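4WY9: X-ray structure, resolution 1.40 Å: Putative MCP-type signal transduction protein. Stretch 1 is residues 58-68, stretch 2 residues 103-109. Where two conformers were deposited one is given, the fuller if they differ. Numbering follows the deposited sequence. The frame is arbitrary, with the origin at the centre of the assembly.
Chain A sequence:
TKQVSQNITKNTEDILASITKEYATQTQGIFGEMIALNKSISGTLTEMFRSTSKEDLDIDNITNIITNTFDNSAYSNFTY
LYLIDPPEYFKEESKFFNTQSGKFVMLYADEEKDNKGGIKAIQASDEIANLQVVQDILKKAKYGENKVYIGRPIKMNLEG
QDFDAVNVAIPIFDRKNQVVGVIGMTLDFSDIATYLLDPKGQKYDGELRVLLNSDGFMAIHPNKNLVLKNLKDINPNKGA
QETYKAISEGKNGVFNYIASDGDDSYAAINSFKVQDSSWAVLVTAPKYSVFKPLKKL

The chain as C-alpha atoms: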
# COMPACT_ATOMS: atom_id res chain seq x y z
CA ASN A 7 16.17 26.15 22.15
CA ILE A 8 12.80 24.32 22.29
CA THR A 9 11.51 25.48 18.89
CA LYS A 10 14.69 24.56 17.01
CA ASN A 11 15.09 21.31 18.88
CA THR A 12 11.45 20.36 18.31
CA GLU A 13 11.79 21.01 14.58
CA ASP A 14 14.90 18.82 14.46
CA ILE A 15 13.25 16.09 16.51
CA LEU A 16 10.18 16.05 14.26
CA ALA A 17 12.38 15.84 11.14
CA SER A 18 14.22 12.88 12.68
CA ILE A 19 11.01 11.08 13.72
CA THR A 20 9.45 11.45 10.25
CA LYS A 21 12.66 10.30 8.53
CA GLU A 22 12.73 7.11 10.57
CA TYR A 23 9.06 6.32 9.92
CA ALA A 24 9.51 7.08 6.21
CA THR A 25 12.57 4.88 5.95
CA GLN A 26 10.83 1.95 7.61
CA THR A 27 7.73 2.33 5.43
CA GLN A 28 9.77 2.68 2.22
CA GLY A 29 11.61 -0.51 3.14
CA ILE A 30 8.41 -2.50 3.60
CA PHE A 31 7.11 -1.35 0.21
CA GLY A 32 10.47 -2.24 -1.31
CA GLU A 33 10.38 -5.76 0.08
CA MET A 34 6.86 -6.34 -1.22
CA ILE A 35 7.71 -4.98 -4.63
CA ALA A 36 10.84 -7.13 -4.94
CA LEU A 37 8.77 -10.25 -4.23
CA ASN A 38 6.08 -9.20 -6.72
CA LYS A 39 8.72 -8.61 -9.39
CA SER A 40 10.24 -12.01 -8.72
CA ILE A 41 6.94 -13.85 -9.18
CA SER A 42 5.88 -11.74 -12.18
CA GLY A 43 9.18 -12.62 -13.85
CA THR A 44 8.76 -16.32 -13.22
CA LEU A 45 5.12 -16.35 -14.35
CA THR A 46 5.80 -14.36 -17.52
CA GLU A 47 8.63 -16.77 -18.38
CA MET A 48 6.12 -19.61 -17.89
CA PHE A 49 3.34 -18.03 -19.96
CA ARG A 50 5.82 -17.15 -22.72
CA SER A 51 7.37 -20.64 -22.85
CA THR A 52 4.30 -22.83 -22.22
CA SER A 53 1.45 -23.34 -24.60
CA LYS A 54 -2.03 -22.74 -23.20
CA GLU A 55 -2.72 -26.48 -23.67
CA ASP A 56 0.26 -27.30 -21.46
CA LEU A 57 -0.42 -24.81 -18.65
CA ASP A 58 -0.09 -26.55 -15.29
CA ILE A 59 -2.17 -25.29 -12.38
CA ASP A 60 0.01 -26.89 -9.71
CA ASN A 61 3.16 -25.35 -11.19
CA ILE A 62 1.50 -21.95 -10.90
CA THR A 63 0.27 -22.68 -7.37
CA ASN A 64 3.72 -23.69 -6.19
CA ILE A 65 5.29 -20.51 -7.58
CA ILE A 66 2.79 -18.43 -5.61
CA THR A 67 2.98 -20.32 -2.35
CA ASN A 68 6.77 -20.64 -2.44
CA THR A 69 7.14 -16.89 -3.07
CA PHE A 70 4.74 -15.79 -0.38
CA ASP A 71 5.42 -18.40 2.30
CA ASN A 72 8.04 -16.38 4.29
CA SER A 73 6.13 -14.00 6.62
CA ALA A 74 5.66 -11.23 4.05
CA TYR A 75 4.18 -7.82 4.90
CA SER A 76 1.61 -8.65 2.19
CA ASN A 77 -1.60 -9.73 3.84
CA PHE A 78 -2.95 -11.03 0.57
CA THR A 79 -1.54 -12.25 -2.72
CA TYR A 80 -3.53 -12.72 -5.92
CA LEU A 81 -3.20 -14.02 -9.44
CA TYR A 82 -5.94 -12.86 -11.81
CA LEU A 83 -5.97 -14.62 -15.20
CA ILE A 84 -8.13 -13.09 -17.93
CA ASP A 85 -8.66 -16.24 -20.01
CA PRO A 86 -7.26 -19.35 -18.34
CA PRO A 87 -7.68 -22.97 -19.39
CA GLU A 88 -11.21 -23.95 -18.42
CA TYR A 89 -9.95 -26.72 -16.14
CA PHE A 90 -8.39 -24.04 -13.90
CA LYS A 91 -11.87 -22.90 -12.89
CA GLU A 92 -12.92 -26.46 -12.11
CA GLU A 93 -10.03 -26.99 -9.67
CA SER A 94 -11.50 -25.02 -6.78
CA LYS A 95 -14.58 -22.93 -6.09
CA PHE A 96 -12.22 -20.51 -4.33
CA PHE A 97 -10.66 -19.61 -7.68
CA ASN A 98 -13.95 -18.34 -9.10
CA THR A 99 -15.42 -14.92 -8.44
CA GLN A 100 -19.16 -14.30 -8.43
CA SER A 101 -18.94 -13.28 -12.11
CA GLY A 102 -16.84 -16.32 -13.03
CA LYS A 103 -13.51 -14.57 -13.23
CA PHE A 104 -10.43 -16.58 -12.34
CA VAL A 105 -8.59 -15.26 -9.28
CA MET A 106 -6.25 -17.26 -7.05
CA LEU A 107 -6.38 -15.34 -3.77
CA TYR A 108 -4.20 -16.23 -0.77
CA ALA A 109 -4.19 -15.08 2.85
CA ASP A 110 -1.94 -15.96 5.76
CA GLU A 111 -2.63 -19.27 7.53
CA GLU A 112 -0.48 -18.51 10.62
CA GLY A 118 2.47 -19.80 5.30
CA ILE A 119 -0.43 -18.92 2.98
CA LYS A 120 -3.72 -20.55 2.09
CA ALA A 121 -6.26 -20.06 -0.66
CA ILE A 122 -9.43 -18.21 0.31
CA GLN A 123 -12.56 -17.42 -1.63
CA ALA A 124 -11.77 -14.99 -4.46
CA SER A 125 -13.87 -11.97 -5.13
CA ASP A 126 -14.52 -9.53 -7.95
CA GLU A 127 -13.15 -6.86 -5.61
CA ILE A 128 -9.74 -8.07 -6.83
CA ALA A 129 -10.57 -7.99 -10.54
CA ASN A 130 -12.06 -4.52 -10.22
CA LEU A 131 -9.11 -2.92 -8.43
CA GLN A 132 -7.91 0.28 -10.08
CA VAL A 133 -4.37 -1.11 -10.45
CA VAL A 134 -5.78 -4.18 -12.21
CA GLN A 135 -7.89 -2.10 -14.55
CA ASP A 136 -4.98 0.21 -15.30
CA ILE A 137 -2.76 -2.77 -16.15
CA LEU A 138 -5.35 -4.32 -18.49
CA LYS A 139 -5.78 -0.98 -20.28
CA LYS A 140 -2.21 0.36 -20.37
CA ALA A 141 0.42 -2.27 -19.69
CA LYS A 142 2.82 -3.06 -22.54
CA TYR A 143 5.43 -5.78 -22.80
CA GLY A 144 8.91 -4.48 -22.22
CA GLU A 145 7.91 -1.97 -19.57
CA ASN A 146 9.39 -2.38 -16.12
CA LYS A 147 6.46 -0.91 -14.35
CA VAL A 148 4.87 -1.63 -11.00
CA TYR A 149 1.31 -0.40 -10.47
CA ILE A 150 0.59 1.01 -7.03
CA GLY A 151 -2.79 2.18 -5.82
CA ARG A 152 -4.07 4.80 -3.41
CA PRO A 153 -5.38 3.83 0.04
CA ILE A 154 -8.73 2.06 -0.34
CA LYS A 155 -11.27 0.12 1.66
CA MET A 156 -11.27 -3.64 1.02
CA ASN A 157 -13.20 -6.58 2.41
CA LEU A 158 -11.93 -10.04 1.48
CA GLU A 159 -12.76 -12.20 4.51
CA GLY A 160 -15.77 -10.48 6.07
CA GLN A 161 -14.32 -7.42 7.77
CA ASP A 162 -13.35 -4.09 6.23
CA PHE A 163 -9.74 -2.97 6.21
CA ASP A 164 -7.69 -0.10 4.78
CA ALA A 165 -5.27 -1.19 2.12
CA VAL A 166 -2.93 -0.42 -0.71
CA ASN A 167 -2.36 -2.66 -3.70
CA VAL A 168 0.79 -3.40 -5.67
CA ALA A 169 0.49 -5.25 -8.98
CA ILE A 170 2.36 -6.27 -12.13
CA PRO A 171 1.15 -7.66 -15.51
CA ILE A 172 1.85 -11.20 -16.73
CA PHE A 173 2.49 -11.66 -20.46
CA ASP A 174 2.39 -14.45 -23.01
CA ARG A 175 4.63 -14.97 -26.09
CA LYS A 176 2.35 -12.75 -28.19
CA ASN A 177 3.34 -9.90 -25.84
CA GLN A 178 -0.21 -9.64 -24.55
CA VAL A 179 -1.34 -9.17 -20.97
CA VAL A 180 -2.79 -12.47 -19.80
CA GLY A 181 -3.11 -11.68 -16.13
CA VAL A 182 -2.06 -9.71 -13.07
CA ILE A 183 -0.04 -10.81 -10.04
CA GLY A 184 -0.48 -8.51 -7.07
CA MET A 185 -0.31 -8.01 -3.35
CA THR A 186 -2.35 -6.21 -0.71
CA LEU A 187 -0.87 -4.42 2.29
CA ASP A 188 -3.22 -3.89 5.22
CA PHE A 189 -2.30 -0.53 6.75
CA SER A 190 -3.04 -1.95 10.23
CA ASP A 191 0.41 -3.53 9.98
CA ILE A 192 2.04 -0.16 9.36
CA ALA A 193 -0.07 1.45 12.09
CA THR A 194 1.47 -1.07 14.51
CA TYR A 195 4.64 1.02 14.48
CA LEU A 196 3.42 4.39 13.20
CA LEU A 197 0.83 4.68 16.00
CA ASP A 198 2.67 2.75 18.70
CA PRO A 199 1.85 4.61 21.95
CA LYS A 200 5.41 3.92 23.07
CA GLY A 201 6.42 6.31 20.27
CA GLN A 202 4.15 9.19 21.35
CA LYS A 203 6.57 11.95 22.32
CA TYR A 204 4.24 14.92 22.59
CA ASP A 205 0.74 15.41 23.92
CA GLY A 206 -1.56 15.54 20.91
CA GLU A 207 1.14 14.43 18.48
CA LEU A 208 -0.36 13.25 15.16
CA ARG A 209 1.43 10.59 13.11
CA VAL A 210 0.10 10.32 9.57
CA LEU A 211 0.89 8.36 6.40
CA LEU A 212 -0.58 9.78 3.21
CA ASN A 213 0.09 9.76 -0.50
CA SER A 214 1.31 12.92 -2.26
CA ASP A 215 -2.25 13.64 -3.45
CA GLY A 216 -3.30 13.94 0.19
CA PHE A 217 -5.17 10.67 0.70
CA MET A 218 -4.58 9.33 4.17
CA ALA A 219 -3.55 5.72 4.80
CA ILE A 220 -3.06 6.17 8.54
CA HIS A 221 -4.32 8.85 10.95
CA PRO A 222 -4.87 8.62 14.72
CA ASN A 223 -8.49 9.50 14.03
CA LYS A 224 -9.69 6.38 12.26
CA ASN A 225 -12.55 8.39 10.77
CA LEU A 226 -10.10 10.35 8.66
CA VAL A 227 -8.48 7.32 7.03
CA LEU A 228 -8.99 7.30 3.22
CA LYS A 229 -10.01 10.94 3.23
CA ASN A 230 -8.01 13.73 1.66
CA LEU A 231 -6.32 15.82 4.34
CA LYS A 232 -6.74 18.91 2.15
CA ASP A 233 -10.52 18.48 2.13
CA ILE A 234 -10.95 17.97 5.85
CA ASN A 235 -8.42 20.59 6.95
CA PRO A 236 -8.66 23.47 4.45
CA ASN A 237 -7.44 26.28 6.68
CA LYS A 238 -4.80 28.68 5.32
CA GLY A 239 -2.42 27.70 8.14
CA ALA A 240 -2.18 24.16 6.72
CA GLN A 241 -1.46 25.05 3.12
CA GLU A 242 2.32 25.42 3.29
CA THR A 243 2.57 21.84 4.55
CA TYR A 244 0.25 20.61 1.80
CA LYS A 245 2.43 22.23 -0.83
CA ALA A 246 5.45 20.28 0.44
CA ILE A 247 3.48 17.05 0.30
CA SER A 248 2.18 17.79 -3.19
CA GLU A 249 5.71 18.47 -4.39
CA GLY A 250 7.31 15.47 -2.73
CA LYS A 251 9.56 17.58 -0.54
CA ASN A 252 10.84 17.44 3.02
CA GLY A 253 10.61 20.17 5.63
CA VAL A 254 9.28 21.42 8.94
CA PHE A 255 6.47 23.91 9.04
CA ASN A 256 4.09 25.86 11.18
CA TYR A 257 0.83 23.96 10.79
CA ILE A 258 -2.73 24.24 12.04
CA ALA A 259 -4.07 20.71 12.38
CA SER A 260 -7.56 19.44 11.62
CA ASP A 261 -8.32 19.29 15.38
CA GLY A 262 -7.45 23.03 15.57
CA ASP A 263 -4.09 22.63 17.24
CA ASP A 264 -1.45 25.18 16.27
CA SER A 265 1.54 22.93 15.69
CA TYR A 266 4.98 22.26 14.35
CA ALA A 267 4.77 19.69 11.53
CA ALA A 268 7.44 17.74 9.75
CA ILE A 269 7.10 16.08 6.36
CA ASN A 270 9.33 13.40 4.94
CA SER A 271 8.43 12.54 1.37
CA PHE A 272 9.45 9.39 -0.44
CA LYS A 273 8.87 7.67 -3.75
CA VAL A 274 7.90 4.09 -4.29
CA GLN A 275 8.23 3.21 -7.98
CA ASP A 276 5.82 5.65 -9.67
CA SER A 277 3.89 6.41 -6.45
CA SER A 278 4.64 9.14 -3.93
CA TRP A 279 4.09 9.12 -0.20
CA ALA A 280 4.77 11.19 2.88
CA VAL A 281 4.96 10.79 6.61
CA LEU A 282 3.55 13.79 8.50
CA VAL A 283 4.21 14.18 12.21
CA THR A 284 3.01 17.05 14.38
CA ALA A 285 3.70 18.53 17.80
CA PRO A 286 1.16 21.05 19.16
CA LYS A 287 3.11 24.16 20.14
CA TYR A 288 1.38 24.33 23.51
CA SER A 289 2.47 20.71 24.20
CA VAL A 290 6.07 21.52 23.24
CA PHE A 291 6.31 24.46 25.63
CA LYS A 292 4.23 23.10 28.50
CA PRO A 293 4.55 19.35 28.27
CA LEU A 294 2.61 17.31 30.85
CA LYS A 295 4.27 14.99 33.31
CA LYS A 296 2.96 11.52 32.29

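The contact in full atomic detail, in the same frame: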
# COMPACT_ATOMS: atom_id res chain seq x y z
N ASP A 58 -0.06 -25.62 -16.42
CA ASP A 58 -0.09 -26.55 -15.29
C ASP A 58 -0.45 -25.79 -14.02
O ASP A 58 0.36 -25.03 -13.50
CB ASP A 58 1.27 -27.24 -15.20
CG ASP A 58 1.40 -28.27 -14.10
OD1 ASP A 58 0.91 -28.05 -12.97
OD2 ASP A 58 2.05 -29.31 -14.35
N ILE A 59 -1.67 -26.03 -13.51
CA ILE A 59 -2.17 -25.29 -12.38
C ILE A 59 -1.33 -25.45 -11.11
O ILE A 59 -1.11 -24.49 -10.38
CB ILE A 59 -3.65 -25.66 -12.08
CG1 ILE A 59 -4.24 -24.76 -11.00
CG2 ILE A 59 -3.80 -27.12 -11.73
CD1 ILE A 59 -4.18 -23.29 -11.31
N ASP A 60 -0.83 -26.65 -10.86
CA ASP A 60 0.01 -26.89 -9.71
C ASP A 60 1.35 -26.18 -9.82
O ASP A 60 1.87 -25.68 -8.82
CB ASP A 60 0.21 -28.39 -9.48
CG ASP A 60 -0.90 -29.04 -8.71
OD1 ASP A 60 -1.95 -28.39 -8.54
OD2 ASP A 60 -0.75 -30.22 -8.34
N ASN A 61 1.92 -26.10 -11.02
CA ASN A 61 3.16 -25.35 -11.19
C ASN A 61 2.95 -23.90 -10.81
O ASN A 61 3.77 -23.29 -10.14
CB ASN A 61 3.69 -25.47 -12.59
CG ASN A 61 4.42 -26.78 -12.86
OD1 ASN A 61 4.61 -27.59 -11.94
ND2 ASN A 61 4.80 -27.00 -14.09
N ILE A 62 1.83 -23.34 -11.24
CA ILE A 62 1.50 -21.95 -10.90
C ILE A 62 1.30 -21.81 -9.39
O ILE A 62 1.79 -20.87 -8.77
CB ILE A 62 0.26 -21.49 -11.67
CG1 ILE A 62 0.56 -21.42 -13.16
CG2 ILE A 62 -0.23 -20.15 -11.16
CD1 ILE A 62 -0.64 -21.17 -14.05
N THR A 63 0.52 -22.72 -8.79
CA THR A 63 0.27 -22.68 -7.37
C THR A 63 1.55 -22.68 -6.57
O THR A 63 1.70 -21.94 -5.61
CB THR A 63 -0.60 -23.86 -6.90
OG1 THR A 63 -1.86 -23.81 -7.58
CG2 THR A 63 -0.80 -23.82 -5.42
N ASN A 64 2.49 -23.54 -6.95
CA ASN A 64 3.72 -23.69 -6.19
C ASN A 64 4.56 -22.45 -6.29
O ASN A 64 5.20 -22.07 -5.31
CB ASN A 64 4.49 -24.89 -6.70
CG ASN A 64 3.80 -26.18 -6.40
OD1 ASN A 64 2.91 -26.25 -5.54
ND2 ASN A 64 4.19 -27.20 -7.10
N ILE A 65 4.55 -21.78 -7.45
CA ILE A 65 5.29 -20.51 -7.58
C ILE A 65 4.72 -19.46 -6.63
O ILE A 65 5.48 -18.73 -5.96
CB ILE A 65 5.25 -20.01 -9.04
CG1 ILE A 65 6.09 -20.94 -9.91
CG2 ILE A 65 5.65 -18.57 -9.15
CD1 ILE A 65 5.85 -20.73 -11.38
N ILE A 66 3.40 -19.38 -6.53
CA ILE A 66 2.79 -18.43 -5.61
C ILE A 66 3.08 -18.76 -4.16
O ILE A 66 3.55 -17.89 -3.39
CB ILE A 66 1.25 -18.37 -5.80
CG1 ILE A 66 0.90 -17.92 -7.21
CG2 ILE A 66 0.61 -17.44 -4.79
CD1 ILE A 66 -0.59 -18.10 -7.55
N THR A 67 2.86 -20.00 -3.76
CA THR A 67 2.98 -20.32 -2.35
C THR A 67 4.43 -20.32 -1.89
O THR A 67 4.71 -19.93 -0.76
CB THR A 67 2.30 -21.66 -1.98
OG1 THR A 67 2.89 -22.72 -2.72
CG2 THR A 67 0.84 -21.65 -2.33
N ASN A 68 5.37 -20.70 -2.76
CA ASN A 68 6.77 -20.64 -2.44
C ASN A 68 7.24 -19.18 -2.27
O ASN A 68 8.12 -18.91 -1.46
CB ASN A 68 7.61 -21.38 -3.49
CG ASN A 68 7.48 -22.90 -3.40
OD1 ASN A 68 7.15 -23.45 -2.35
ND2 ASN A 68 7.75 -23.59 -4.52
N LYS A 103 -14.89 -14.88 -12.95
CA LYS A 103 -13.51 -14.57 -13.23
C LYS A 103 -12.58 -15.48 -12.43
O LYS A 103 -12.95 -15.97 -11.37
CB LYS A 103 -13.20 -13.10 -12.91
CG LYS A 103 -13.89 -12.18 -13.91
CD LYS A 103 -13.52 -10.78 -13.75
CE LYS A 103 -14.13 -9.99 -14.92
NZ LYS A 103 -15.57 -9.90 -14.78
N PHE A 104 -11.39 -15.69 -12.95
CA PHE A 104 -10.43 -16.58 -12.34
C PHE A 104 -9.41 -15.80 -11.52
O PHE A 104 -8.58 -15.06 -12.06
CB PHE A 104 -9.71 -17.44 -13.38
CG PHE A 104 -8.76 -18.42 -12.75
CD1 PHE A 104 -9.23 -19.64 -12.27
CD2 PHE A 104 -7.41 -18.13 -12.60
CE1 PHE A 104 -8.39 -20.52 -11.66
CE2 PHE A 104 -6.56 -19.02 -12.01
CZ PHE A 104 -7.04 -20.22 -11.54
N VAL A 105 -9.48 -15.95 -10.20
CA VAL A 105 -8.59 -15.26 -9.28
C VAL A 105 -8.14 -16.26 -8.21
O VAL A 105 -8.96 -16.83 -7.50
CB VAL A 105 -9.24 -14.02 -8.62
CG1 VAL A 105 -8.27 -13.43 -7.60
CG2 VAL A 105 -9.69 -13.00 -9.64
N MET A 106 -6.84 -16.50 -8.13
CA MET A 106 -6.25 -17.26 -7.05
C MET A 106 -5.85 -16.29 -5.96
O MET A 106 -4.89 -15.53 -6.15
CB MET A 106 -5.04 -18.04 -7.52
CG MET A 106 -5.36 -18.97 -8.71
SD MET A 106 -3.89 -19.67 -9.53
CE MET A 106 -3.46 -20.93 -8.40
N LEU A 107 -6.58 -16.28 -4.85
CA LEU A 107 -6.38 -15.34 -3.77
C LEU A 107 -5.90 -16.08 -2.53
O LEU A 107 -6.54 -17.05 -2.11
CB LEU A 107 -7.68 -14.59 -3.46
CG LEU A 107 -7.68 -13.57 -2.32
CD1 LEU A 107 -6.70 -12.42 -2.58
CD2 LEU A 107 -9.08 -13.04 -2.09
N TYR A 108 -4.79 -15.61 -1.94
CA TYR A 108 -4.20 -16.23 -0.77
C TYR A 108 -4.11 -15.27 0.40
O TYR A 108 -3.79 -14.09 0.21
CB TYR A 108 -2.81 -16.77 -1.13
CG TYR A 108 -2.88 -17.91 -2.12
CD1 TYR A 108 -2.93 -17.67 -3.48
CD2 TYR A 108 -2.91 -19.24 -1.69
CE1 TYR A 108 -3.01 -18.72 -4.37
CE2 TYR A 108 -3.01 -20.27 -2.58
CZ TYR A 108 -3.06 -20.00 -3.93
OH TYR A 108 -3.15 -21.02 -4.85
N ALA A 109 -4.38 -15.77 1.60
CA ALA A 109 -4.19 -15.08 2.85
C ALA A 109 -3.23 -15.87 3.73
O ALA A 109 -2.90 -17.02 3.44
CB ALA A 109 -5.52 -14.91 3.58

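Helix 59-68 packs against the strand of stretch 2 with the two axes 10.5 Å apart at closest approach. Their N-to-C directions differ by 30°. No hydrogen bond crosses the contact, which is made by side chains and buries 280 Å² in total.

Asp 58 does not reach the strand. It caps the helix N-terminus: its OD1 accepts from Asn 61 N at 2.9 Å, satisfying an amide that has no helical carbonyl partner in the preceding turn.

Ile 59 begins the contact. Its CA-to-CB bond points sideways, but the end of the side chain comes nearer to the strand. CD1 of Ile 59 lies 3.8 Å from CE of Met 106 and 4.2 Å from CZ of Phe 104. Asp 60 and Asn 61 make no contact with the strand.

Ile 62 points toward the strand, and its CG2 is 4.0 Å from SD of Met 106. Thr 63 points sideways. Its OG1 donates to the backbone O of Ile 59 at 3.0 Å, so the hydroxyl proton is used within the helix. The same OG1 is 3.4 Å from the Met 106 methyl carbon CE, and CG2 of Thr 63 is 3.7 Å from OH of Tyr 108.

Asn 64 points away and Ile 65 is out of reach. Ile 66 points toward the strand and meets two of its residues. CD1 of Ile 66 is 4.1 Å from CE of Met 106, and CG2 of Ile 66 is 3.8 Å from CD1 of Tyr 108. Thr 67 also reaches this ring, with its CG2 4.1 Å from CE2 of Tyr 108. Asn 68 does not take part.

Phe 104, Met 106 and Tyr 108 point toward the helix, as strand alternation allows. Met 106 is the most covered: it touches Ile 59, Ile 62, Thr 63 and Ile 66, residues spanning two helical turns.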